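Local atomic coordinates of probable polysaccharide deacetylase pdaA (Bacillus subtilis, PDB entry 1NY1), a protein that deacetylates N-acetylmuramic acid residues in peptidoglycan glycan strands, leading to the muramic delta-lactam of the spore cortex, and is required for germination. Residues I45-N51 against A194-T200; D135-L139 against I226-M230; W164-F168 against H185-H191. All coordinates share one frame; numbering follows the deposited sequence.

Overall arrangement
Contact 1 is the innermost of the three, its centre about 5 Å from that of the chain. It joins two parallel strands by backbone bonds and apolar side chains, and carries the probable catalytic pair Asp50 and His199. Contact 2, partly buried, sets helix 226-234 against the short strand 138-139; the same helix touches contact 1, Ile226 meeting Thr48 and Leu229 meeting Tyr46. Towards the exterior contact 2 turns polar, around one carboxylate. Contact 3 lies furthest out, about 13 Å from the chain centre, yet is largely buried; it joins a loop bonded beside strand 194-198 to helix 179-188 through ring packing and waters. Contacts 2 and 3 do not touch.

Contact 1: residues I45-N51 against A194-T200; sequences IYLTFDN and AIYLLHT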
loop_
_atom_site.group_PDB
_atom_site.type_symbol
_atom_site.label_atom_id
_atom_site.label_comp_id
_atom_site.label_asym_id
_atom_site.label_seq_id
_atom_site.Cartn_x
_atom_site.Cartn_y
_atom_site.Cartn_z
ATOM N N ILE A 45 -12.936 2.426 2.707
ATOM C CA ILE A 45 -11.600 1.976 3.074
ATOM C C ILE A 45 -10.911 1.493 1.799
ATOM O O ILE A 45 -11.548 0.892 0.933
ATOM C CB ILE A 45 -11.665 0.820 4.097
ATOM C CG1 ILE A 45 -12.127 1.360 5.458
ATOM C CG2 ILE A 45 -10.303 0.140 4.222
ATOM C CD1 ILE A 45 -12.524 0.266 6.456
ATOM N N TYR A 46 -9.618 1.781 1.686
ATOM C CA TYR A 46 -8.820 1.381 0.526
ATOM C C TYR A 46 -7.752 0.422 1.040
ATOM O O TYR A 46 -6.920 0.803 1.861
ATOM C CB TYR A 46 -8.133 2.601 -0.105
ATOM C CG TYR A 46 -9.060 3.777 -0.318
ATOM C CD1 TYR A 46 -9.747 3.943 -1.521
ATOM C CD2 TYR A 46 -9.300 4.689 0.712
ATOM C CE1 TYR A 46 -10.654 4.988 -1.690
ATOM C CE2 TYR A 46 -10.204 5.732 0.557
ATOM C CZ TYR A 46 -10.880 5.877 -0.640
ATOM O OH TYR A 46 -11.797 6.891 -0.780
ATOM N N LEU A 47 -7.772 -0.817 0.569
ATOM C CA LEU A 47 -6.785 -1.792 1.021
ATOM C C LEU A 47 -5.522 -1.778 0.167
ATOM O O LEU A 47 -5.599 -1.789 -1.060
ATOM C CB LEU A 47 -7.386 -3.204 1.002
ATOM C CG LEU A 47 -8.590 -3.449 1.923
ATOM C CD1 LEU A 47 -9.064 -4.889 1.781
ATOM C CD2 LEU A 47 -8.194 -3.162 3.366
ATOM N N THR A 48 -4.364 -1.729 0.820
ATOM C CA THR A 48 -3.088 -1.780 0.111
ATOM C C THR A 48 -2.209 -2.775 0.863
ATOM O O THR A 48 -2.376 -2.990 2.073
ATOM C CB THR A 48 -2.350 -0.406 0.044
ATOM O OG1 THR A 48 -1.737 -0.116 1.306
ATOM C CG2 THR A 48 -3.312 0.714 -0.329
ATOM N N PHE A 49 -1.287 -3.390 0.135
ATOM C CA PHE A 49 -0.383 -4.380 0.703
ATOM C C PHE A 49 1.057 -4.104 0.272
ATOM O O PHE A 49 1.290 -3.545 -0.794
ATOM C CB PHE A 49 -0.766 -5.787 0.220
ATOM C CG PHE A 49 -2.192 -6.179 0.513
ATOM C CD1 PHE A 49 -3.244 -5.692 -0.259
ATOM C CD2 PHE A 49 -2.476 -7.060 1.555
ATOM C CE1 PHE A 49 -4.564 -6.082 0.007
ATOM C CE2 PHE A 49 -3.785 -7.454 1.828
ATOM C CZ PHE A 49 -4.830 -6.964 1.052
ATOM N N ASP A 50 2.012 -4.475 1.119
ATOM C CA ASP A 50 3.432 -4.338 0.801
ATOM C C ASP A 50 3.901 -5.788 0.693
ATOM O O ASP A 50 3.688 -6.581 1.613
ATOM C CB ASP A 50 4.196 -3.620 1.928
ATOM C CG ASP A 50 4.119 -2.103 1.833
ATOM O OD1 ASP A 50 3.369 -1.581 0.980
ATOM O OD2 ASP A 50 4.821 -1.423 2.623
ATOM N N ASN A 51 4.522 -6.138 -0.431
ATOM C CA ASN A 51 4.989 -7.502 -0.660
ATOM C C ASN A 51 6.462 -7.554 -1.031
ATOM O O ASN A 51 6.825 -7.258 -2.166
ATOM C CB ASN A 51 4.164 -8.151 -1.776
ATOM C CG ASN A 51 2.693 -8.265 -1.414
ATOM O OD1 ASN A 51 2.268 -9.228 -0.771
ATOM N ND2 ASN A 51 1.913 -7.263 -1.803
ATOM N N ALA A 194 -9.849 5.676 5.256
ATOM C CA ALA A 194 -8.629 4.980 5.654
ATOM C C ALA A 194 -7.959 4.221 4.526
ATOM O O ALA A 194 -8.618 3.578 3.710
ATOM C CB ALA A 194 -8.925 4.007 6.792
ATOM N N ILE A 195 -6.636 4.317 4.486
ATOM C CA ILE A 195 -5.849 3.573 3.523
ATOM C C ILE A 195 -5.071 2.623 4.426
ATOM O O ILE A 195 -4.231 3.052 5.226
ATOM C CB ILE A 195 -4.875 4.473 2.728
ATOM C CG1 ILE A 195 -5.673 5.465 1.866
ATOM C CG2 ILE A 195 -3.969 3.604 1.850
ATOM C CD1 ILE A 195 -4.821 6.369 0.974
ATOM N N TYR A 196 -5.397 1.340 4.330
ATOM C CA TYR A 196 -4.746 0.309 5.126
ATOM C C TYR A 196 -3.484 -0.181 4.453
ATOM O O TYR A 196 -3.441 -0.345 3.234
ATOM C CB TYR A 196 -5.640 -0.920 5.305
ATOM C CG TYR A 196 -6.732 -0.802 6.333
ATOM C CD1 TYR A 196 -7.145 -1.922 7.057
ATOM C CD2 TYR A 196 -7.371 0.409 6.564
ATOM C CE1 TYR A 196 -8.175 -1.836 7.990
ATOM C CE2 TYR A 196 -8.398 0.508 7.492
ATOM C CZ TYR A 196 -8.795 -0.612 8.201
ATOM O OH TYR A 196 -9.814 -0.505 9.121
ATOM N N LEU A 197 -2.461 -0.417 5.267
ATOM C CA LEU A 197 -1.201 -0.959 4.792
ATOM C C LEU A 197 -1.118 -2.310 5.485
ATOM O O LEU A 197 -0.987 -2.381 6.710
ATOM C CB LEU A 197 -0.018 -0.084 5.216
ATOM C CG LEU A 197 1.379 -0.413 4.672
ATOM C CD1 LEU A 197 2.411 0.404 5.430
ATOM C CD2 LEU A 197 1.692 -1.878 4.821
ATOM N N LEU A 198 -1.205 -3.379 4.703
ATOM C CA LEU A 198 -1.152 -4.729 5.250
ATOM C C LEU A 198 -0.017 -5.531 4.632
ATOM O O LEU A 198 0.492 -5.187 3.565
ATOM C CB LEU A 198 -2.466 -5.466 4.971
ATOM C CG LEU A 198 -3.760 -4.844 5.486
ATOM C CD1 LEU A 198 -4.947 -5.669 5.014
ATOM C CD2 LEU A 198 -3.719 -4.773 7.003
ATOM N N HIS A 199 0.379 -6.594 5.324
ATOM C CA HIS A 199 1.409 -7.508 4.845
ATOM C C HIS A 199 0.675 -8.835 4.729
ATOM O O HIS A 199 -0.417 -8.982 5.277
ATOM C CB HIS A 199 2.563 -7.597 5.847
ATOM C CG HIS A 199 3.291 -6.301 6.013
ATOM N ND1 HIS A 199 4.214 -5.850 5.095
ATOM C CD2 HIS A 199 3.133 -5.302 6.912
ATOM C CE1 HIS A 199 4.589 -4.625 5.418
ATOM N NE2 HIS A 199 3.947 -4.267 6.515
ATOM N N THR A 200 1.248 -9.794 4.015
ATOM C CA THR A 200 0.584 -11.079 3.842
ATOM C C THR A 200 1.462 -12.245 4.281
ATOM O O THR A 200 1.243 -13.380 3.860
ATOM C CB THR A 200 0.193 -11.297 2.359
ATOM O OG1 THR A 200 1.383 -11.463 1.571
ATOM C CG2 THR A 200 -0.590 -10.096 1.833
HETATM O O HOH W 1 3.653 -9.003 2.734
HETATM O O HOH W 2 4.042 -10.895 0.720
#
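Tyr196 O takes two hydrogen bonds from one residue of the adjacent strand, Thr48, whose N and OG1 both approach tilted from the carbonyl plane. The hydroxyl reaches it because it stands between the backbone N and the carbonyl carbon (chi1 77°), putting Thr48 OG1 2.6 Å from Tyr196 O. Thr48 CG2, turned beside its own backbone N, lies 3.7 Å from Ile195 CG2. Having given its proton to Tyr196, the hydroxyl can accept from Arg140. Four further backbone bonds follow the parallel register, from Tyr46 N to Ala194 O through to Asp50 N to Leu198 O, the latter 3.0 Å long.

With axes 4.6 Å apart and 26° between their directions, these are neighbouring parallel strands of the NodB-type deformed (beta/alpha) barrel. Ile45, Leu47, Phe49 and Leu198 face the outer helices 58-67 and 205-219; Tyr196, on the same face, meets Val166 and Ala190. Tyr46, Thr48, Ile195 and Leu197 take the other face.

On the helix-covered side Ile45 places CG2 over the Tyr196 ring, 4.1 Å from its centroid, a CH-pi contact displaced toward the rim. Tyr196 OH is held by Met186 O, which fixes the far end of that ring. Leu47 CD2 lies alongside Tyr196 CB. Phe49 runs beside Leu198, its CE2 3.8 Å from Leu198 CD1, while Thr200 CG2 comes to within 3.6 Å of Phe49 CD2 from a side chain set nearly at right angles.

At the C-terminal ends lie Asp50 and His199, by similarity the proton acceptor and proton donor. Asp50 CB rests 3.7 Å from His199 CE1; Asp50 OD1 is salt-bridged to Arg140, and Asp170 accepts from the backbone N of His199. One water joins Asp50 O to Thr200 N, a second Asn51 OD1 to Thr200 OG1, which is also hydrogen-bonded to Thr58 OG1.

Contact 2: residues D135-L139 against I226-M230; sequences DNLYL and IDDLM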
loop_
_atom_site.group_PDB
_atom_site.type_symbol
_atom_site.label_atom_id
_atom_site.label_comp_id
_atom_site.label_asym_id
_atom_site.label_seq_id
_atom_site.Cartn_x
_atom_site.Cartn_y
_atom_site.Cartn_z
ATOM N N ASP A 135 -0.033 -0.899 -14.817
ATOM C CA ASP A 135 -0.949 -0.085 -14.032
ATOM C C ASP A 135 -0.506 1.357 -13.969
ATOM O O ASP A 135 0.606 1.696 -14.378
ATOM C CB ASP A 135 -1.004 -0.604 -12.593
ATOM C CG ASP A 135 -1.805 -1.872 -12.456
ATOM O OD1 ASP A 135 -1.216 -2.925 -12.124
ATOM O OD2 ASP A 135 -3.033 -1.808 -12.670
ATOM N N ASN A 136 -1.375 2.207 -13.436
ATOM C CA ASN A 136 -1.008 3.598 -13.258
ATOM C C ASN A 136 0.178 3.528 -12.304
ATOM O O ASN A 136 0.299 2.577 -11.528
ATOM C CB ASN A 136 -2.157 4.396 -12.636
ATOM C CG ASN A 136 -3.322 4.568 -13.589
ATOM O OD1 ASN A 136 -3.133 4.890 -14.766
ATOM N ND2 ASN A 136 -4.537 4.366 -13.088
ATOM N N LEU A 137 1.046 4.532 -12.382
ATOM C CA LEU A 137 2.260 4.614 -11.571
ATOM C C LEU A 137 2.049 4.993 -10.108
ATOM O O LEU A 137 1.802 6.155 -9.794
ATOM C CB LEU A 137 3.224 5.632 -12.194
ATOM C CG LEU A 137 3.653 5.414 -13.648
ATOM C CD1 LEU A 137 4.655 6.490 -14.079
ATOM C CD2 LEU A 137 4.263 4.048 -13.771
ATOM N N TYR A 138 2.166 4.010 -9.220
ATOM C CA TYR A 138 2.016 4.237 -7.786
ATOM C C TYR A 138 3.281 3.796 -7.088
ATOM O O TYR A 138 3.862 2.769 -7.433
ATOM C CB TYR A 138 0.849 3.433 -7.229
ATOM C CG TYR A 138 -0.474 3.896 -7.754
ATOM C CD1 TYR A 138 -0.898 5.208 -7.546
ATOM C CD2 TYR A 138 -1.290 3.040 -8.489
ATOM C CE1 TYR A 138 -2.104 5.659 -8.062
ATOM C CE2 TYR A 138 -2.500 3.482 -9.005
ATOM C CZ TYR A 138 -2.898 4.793 -8.790
ATOM O OH TYR A 138 -4.087 5.248 -9.309
ATOM N N LEU A 139 3.699 4.565 -6.094
ATOM C CA LEU A 139 4.904 4.236 -5.368
ATOM C C LEU A 139 4.745 4.328 -3.869
ATOM O O LEU A 139 4.019 5.175 -3.351
ATOM C CB LEU A 139 6.039 5.170 -5.790
ATOM C CG LEU A 139 7.291 5.149 -4.906
ATOM C CD1 LEU A 139 7.947 3.777 -4.978
ATOM C CD2 LEU A 139 8.259 6.231 -5.357
ATOM N N ILE A 226 -7.175 2.126 -5.061
ATOM C CA ILE A 226 -6.406 3.353 -5.164
ATOM C C ILE A 226 -6.792 4.052 -6.468
ATOM O O ILE A 226 -6.872 5.281 -6.522
ATOM C CB ILE A 226 -4.887 3.061 -5.144
ATOM C CG1 ILE A 226 -4.500 2.408 -3.807
ATOM C CG2 ILE A 226 -4.098 4.345 -5.398
ATOM C CD1 ILE A 226 -4.799 3.250 -2.571
ATOM N N ASP A 227 -7.033 3.273 -7.520
ATOM C CA ASP A 227 -7.445 3.867 -8.788
ATOM C C ASP A 227 -8.784 4.576 -8.599
ATOM O O ASP A 227 -8.986 5.669 -9.127
ATOM C CB ASP A 227 -7.574 2.807 -9.895
ATOM C CG ASP A 227 -6.266 2.555 -10.632
ATOM O OD1 ASP A 227 -5.356 3.406 -10.563
ATOM O OD2 ASP A 227 -6.153 1.504 -11.301
ATOM N N ASP A 228 -9.701 3.962 -7.850
ATOM C CA ASP A 228 -10.999 4.594 -7.612
ATOM C C ASP A 228 -10.770 5.889 -6.848
ATOM O O ASP A 228 -11.390 6.915 -7.132
ATOM C CB ASP A 228 -11.931 3.699 -6.781
ATOM C CG ASP A 228 -12.238 2.371 -7.454
ATOM O OD1 ASP A 228 -12.277 2.323 -8.702
ATOM O OD2 ASP A 228 -12.461 1.381 -6.729
ATOM N N LEU A 229 -9.884 5.830 -5.863
ATOM C CA LEU A 229 -9.563 6.998 -5.055
ATOM C C LEU A 229 -9.106 8.132 -5.964
ATOM O O LEU A 229 -9.599 9.256 -5.868
ATOM C CB LEU A 229 -8.458 6.645 -4.052
ATOM C CG LEU A 229 -8.113 7.647 -2.948
ATOM C CD1 LEU A 229 -7.357 6.921 -1.846
ATOM C CD2 LEU A 229 -7.289 8.803 -3.498
HETATM N N MSE A 230 -8.167 7.828 -6.853
HETATM C CA MSE A 230 -7.637 8.829 -7.772
HETATM C C MSE A 230 -8.724 9.385 -8.691
HETATM O O MSE A 230 -8.856 10.599 -8.850
HETATM C CB MSE A 230 -6.517 8.224 -8.621
HETATM C CG MSE A 230 -5.232 7.935 -7.864
HETATM SE SE MSE A 230 -4.369 9.546 -7.259
HETATM C CE MSE A 230 -3.732 10.206 -8.960
HETATM O O HOH W 3 -3.960 0.964 -12.717
#
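This is a helix-to-strand contact, apolar on its inner side and polar at its outer edge, in which the side chain of Tyr138 bridges from a short barrel strand to the first turn of helix 226-234. In this NodB-type barrel the helix follows strand 222-224 and lies against the inner face of the parallel sheet, as Ile226 touching Thr48 and Leu229 touching Tyr46 demonstrate. Tyr138 also meets Ile97 and Phe75 of the sheet, so its ring is wedged between strands and helix, about 10 Å from the side chain of Asp50.

The ring is gripped from two directions. Over one face comes Ile226 CG2, the methyl anti to its backbone N, 3.8 Å from the centroid of the Tyr138 ring and 20° off the normal, which meets the geometry of a CH-pi contact. The isoleucine and the tyrosine run antiparallel as they pass. At the edge, Met230, modelled as selenomethionine, brings CG to 3.3 Å from Tyr138 OH, its chain then bending away at chi2 and chi3.

Asp227 OD1 accepts two bonds. Tyr138 OH donates to Asp227 OD1 over 2.6 Å, arriving close to the line of the C-O bond. Asn136 ND2 donates to Asp227 OD1 at 2.8 Å from above the carboxylate, although the acceptor lies almost in the plane of the amide; the two flat groups are turned 74° to each other. The pair of donors would probably help stabilise the negative charge, which has Asp135 OD2 4.8 Å from Asp227 OD2. Asp135 OD1 is engaged by Ile98 N. Between the two carboxylates sits one water, donating to Asp135 OD2 and, at 2.7 Å, to Asp227 OD2 while accepting from Asn136 N.

Contact 3: residues W164-F168 against H185-H191; sequences WSVAF and HMIKQAH
Phe168, Val166 and Gln189 bury the most surface where the loop 164-168 meets the end of helix 179-188, part of the outer layer of the NodB-type barrel; backbone bonds from Ser165 and Val166 tie that loop to strand 194-198. Phe168 and His185 are nearly parallel, planes at 12°, but slid so far apart that each ring covers chiefly the other's CB. Thus His185 CB lies 3.9 Å from the centroid of the Phe168 ring, and Phe168 CB 4.0 Å from that of His185. The chi1 of Phe168, 45°, with CG between the backbone N and carbonyl carbon, swings the phenyl onto the helix, where Phe168 CE1 is 3.7 Å from Met186 CG. An alanine at Phe168 would keep only the CB packing and is likely to open a gap beside Met186 and His185 CB.

Val166 splits its branches: CG1 lies 3.8 Å from Gln189 OE1, and CG2 reaches His191. Gln189, extended beyond CG, meets the loop backbone through water. One water joins its NE2 to Ala167 O; two others donate to its OE1, one also reaching Ala167 O and the other lying 2.7 Å from Ser165 O.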
loop_
_atom_site.group_PDB
_atom_site.type_symbol
_atom_site.label_atom_id
_atom_site.label_comp_id
_atom_site.label_asym_id
_atom_site.label_seq_id
_atom_site.Cartn_x
_atom_site.Cartn_y
_atom_site.Cartn_z
ATOM N N TRP A 164 -0.069 5.777 4.011
ATOM C CA TRP A 164 -1.149 5.027 4.639
ATOM C C TRP A 164 -1.645 5.697 5.906
ATOM O O TRP A 164 -0.999 6.606 6.437
ATOM C CB TRP A 164 -0.693 3.591 4.942
ATOM C CG TRP A 164 0.482 3.497 5.872
ATOM C CD1 TRP A 164 0.451 3.340 7.229
ATOM C CD2 TRP A 164 1.866 3.604 5.511
ATOM N NE1 TRP A 164 1.736 3.345 7.738
ATOM C CE2 TRP A 164 2.622 3.507 6.704
ATOM C CE3 TRP A 164 2.543 3.773 4.293
ATOM C CZ2 TRP A 164 4.019 3.578 6.715
ATOM C CZ3 TRP A 164 3.935 3.842 4.302
ATOM C CH2 TRP A 164 4.656 3.746 5.509
ATOM N N SER A 165 -2.807 5.252 6.380
ATOM C CA SER A 165 -3.402 5.810 7.590
ATOM C C SER A 165 -3.649 4.719 8.639
ATOM O O SER A 165 -4.009 5.022 9.776
ATOM C CB SER A 165 -4.718 6.514 7.255
ATOM O OG SER A 165 -5.720 5.571 6.928
ATOM N N VAL A 166 -3.465 3.457 8.247
ATOM C CA VAL A 166 -3.630 2.317 9.156
ATOM C C VAL A 166 -2.549 1.279 8.899
ATOM O O VAL A 166 -2.324 0.867 7.760
ATOM C CB VAL A 166 -4.988 1.576 8.984
ATOM C CG1 VAL A 166 -5.002 0.307 9.855
ATOM C CG2 VAL A 166 -6.144 2.480 9.356
ATOM N N ALA A 167 -1.893 0.844 9.966
ATOM C CA ALA A 167 -0.856 -0.173 9.855
ATOM C C ALA A 167 -0.580 -0.709 11.245
ATOM O O ALA A 167 -0.789 -0.015 12.236
ATOM C CB ALA A 167 0.417 0.423 9.257
ATOM N N PHE A 168 -0.127 -1.949 11.317
ATOM C CA PHE A 168 0.196 -2.548 12.594
ATOM C C PHE A 168 1.290 -3.574 12.386
ATOM O O PHE A 168 1.739 -3.794 11.259
ATOM C CB PHE A 168 -1.036 -3.185 13.239
ATOM C CG PHE A 168 -1.860 -4.011 12.300
ATOM C CD1 PHE A 168 -2.749 -3.407 11.417
ATOM C CD2 PHE A 168 -1.753 -5.397 12.306
ATOM C CE1 PHE A 168 -3.526 -4.176 10.551
ATOM C CE2 PHE A 168 -2.525 -6.176 11.443
ATOM C CZ PHE A 168 -3.414 -5.565 10.565
ATOM N N HIS A 185 -7.023 -4.953 15.277
ATOM C CA HIS A 185 -6.440 -3.704 14.804
ATOM C C HIS A 185 -7.176 -3.122 13.607
ATOM O O HIS A 185 -7.384 -1.916 13.536
ATOM C CB HIS A 185 -4.957 -3.891 14.458
ATOM C CG HIS A 185 -4.037 -3.564 15.591
ATOM N ND1 HIS A 185 -3.196 -4.494 16.162
ATOM C CD2 HIS A 185 -3.845 -2.413 16.276
ATOM C CE1 HIS A 185 -2.528 -3.929 17.152
ATOM N NE2 HIS A 185 -2.904 -2.666 17.240
HETATM N N MSE A 186 -7.572 -3.976 12.669
HETATM C CA MSE A 186 -8.275 -3.509 11.484
HETATM C C MSE A 186 -9.652 -2.952 11.808
HETATM O O MSE A 186 -10.139 -2.056 11.123
HETATM C CB MSE A 186 -8.388 -4.632 10.466
HETATM C CG MSE A 186 -7.051 -5.002 9.849
HETATM SE SE MSE A 186 -7.205 -6.243 8.386
HETATM C CE MSE A 186 -7.079 -7.905 9.343
ATOM N N ILE A 187 -10.262 -3.468 12.868
ATOM C CA ILE A 187 -11.574 -3.002 13.283
ATOM C C ILE A 187 -11.439 -1.722 14.107
ATOM O O ILE A 187 -12.126 -0.732 13.852
ATOM C CB ILE A 187 -12.301 -4.074 14.127
ATOM C CG1 ILE A 187 -12.558 -5.327 13.277
ATOM C CG2 ILE A 187 -13.592 -3.495 14.708
ATOM C CD1 ILE A 187 -13.450 -5.110 12.056
ATOM N N LYS A 188 -10.538 -1.737 15.084
ATOM C CA LYS A 188 -10.342 -0.582 15.953
ATOM C C LYS A 188 -9.805 0.659 15.250
ATOM O O LYS A 188 -10.241 1.772 15.543
ATOM C CB LYS A 188 -9.421 -0.953 17.121
ATOM C CG LYS A 188 -9.196 0.179 18.126
ATOM C CD LYS A 188 -8.830 -0.354 19.510
ATOM C CE LYS A 188 -7.559 -1.187 19.481
ATOM N NZ LYS A 188 -7.332 -1.927 20.757
ATOM N N GLN A 189 -8.870 0.481 14.321
ATOM C CA GLN A 189 -8.297 1.629 13.623
ATOM C C GLN A 189 -9.103 2.117 12.430
ATOM O O GLN A 189 -8.763 3.131 11.830
ATOM C CB GLN A 189 -6.862 1.313 13.180
ATOM C CG GLN A 189 -5.914 1.117 14.355
ATOM C CD GLN A 189 -4.464 0.978 13.938
ATOM O OE1 GLN A 189 -3.946 1.793 13.176
ATOM N NE2 GLN A 189 -3.793 -0.042 14.457
ATOM N N ALA A 190 -10.171 1.405 12.089
ATOM C CA ALA A 190 -10.990 1.788 10.944
ATOM C C ALA A 190 -11.520 3.210 11.026
ATOM O O ALA A 190 -11.904 3.690 12.093
ATOM C CB ALA A 190 -12.149 0.815 10.781
ATOM N N HIS A 191 -11.519 3.886 9.885
ATOM C CA HIS A 191 -12.032 5.237 9.806
ATOM C C HIS A 191 -12.350 5.603 8.366
ATOM O O HIS A 191 -11.859 4.978 7.419
ATOM C CB HIS A 191 -11.044 6.245 10.409
ATOM C CG HIS A 191 -9.643 6.132 9.885
ATOM N ND1 HIS A 191 -9.207 6.794 8.759
ATOM C CD2 HIS A 191 -8.573 5.450 10.357
ATOM C CE1 HIS A 191 -7.928 6.528 8.559
ATOM N NE2 HIS A 191 -7.518 5.715 9.516
HETATM O O HOH W 4 -4.656 4.505 12.396
HETATM O O HOH W 5 -0.635 0.068 14.932
HETATM O O HOH W 6 -1.588 2.821 12.327
#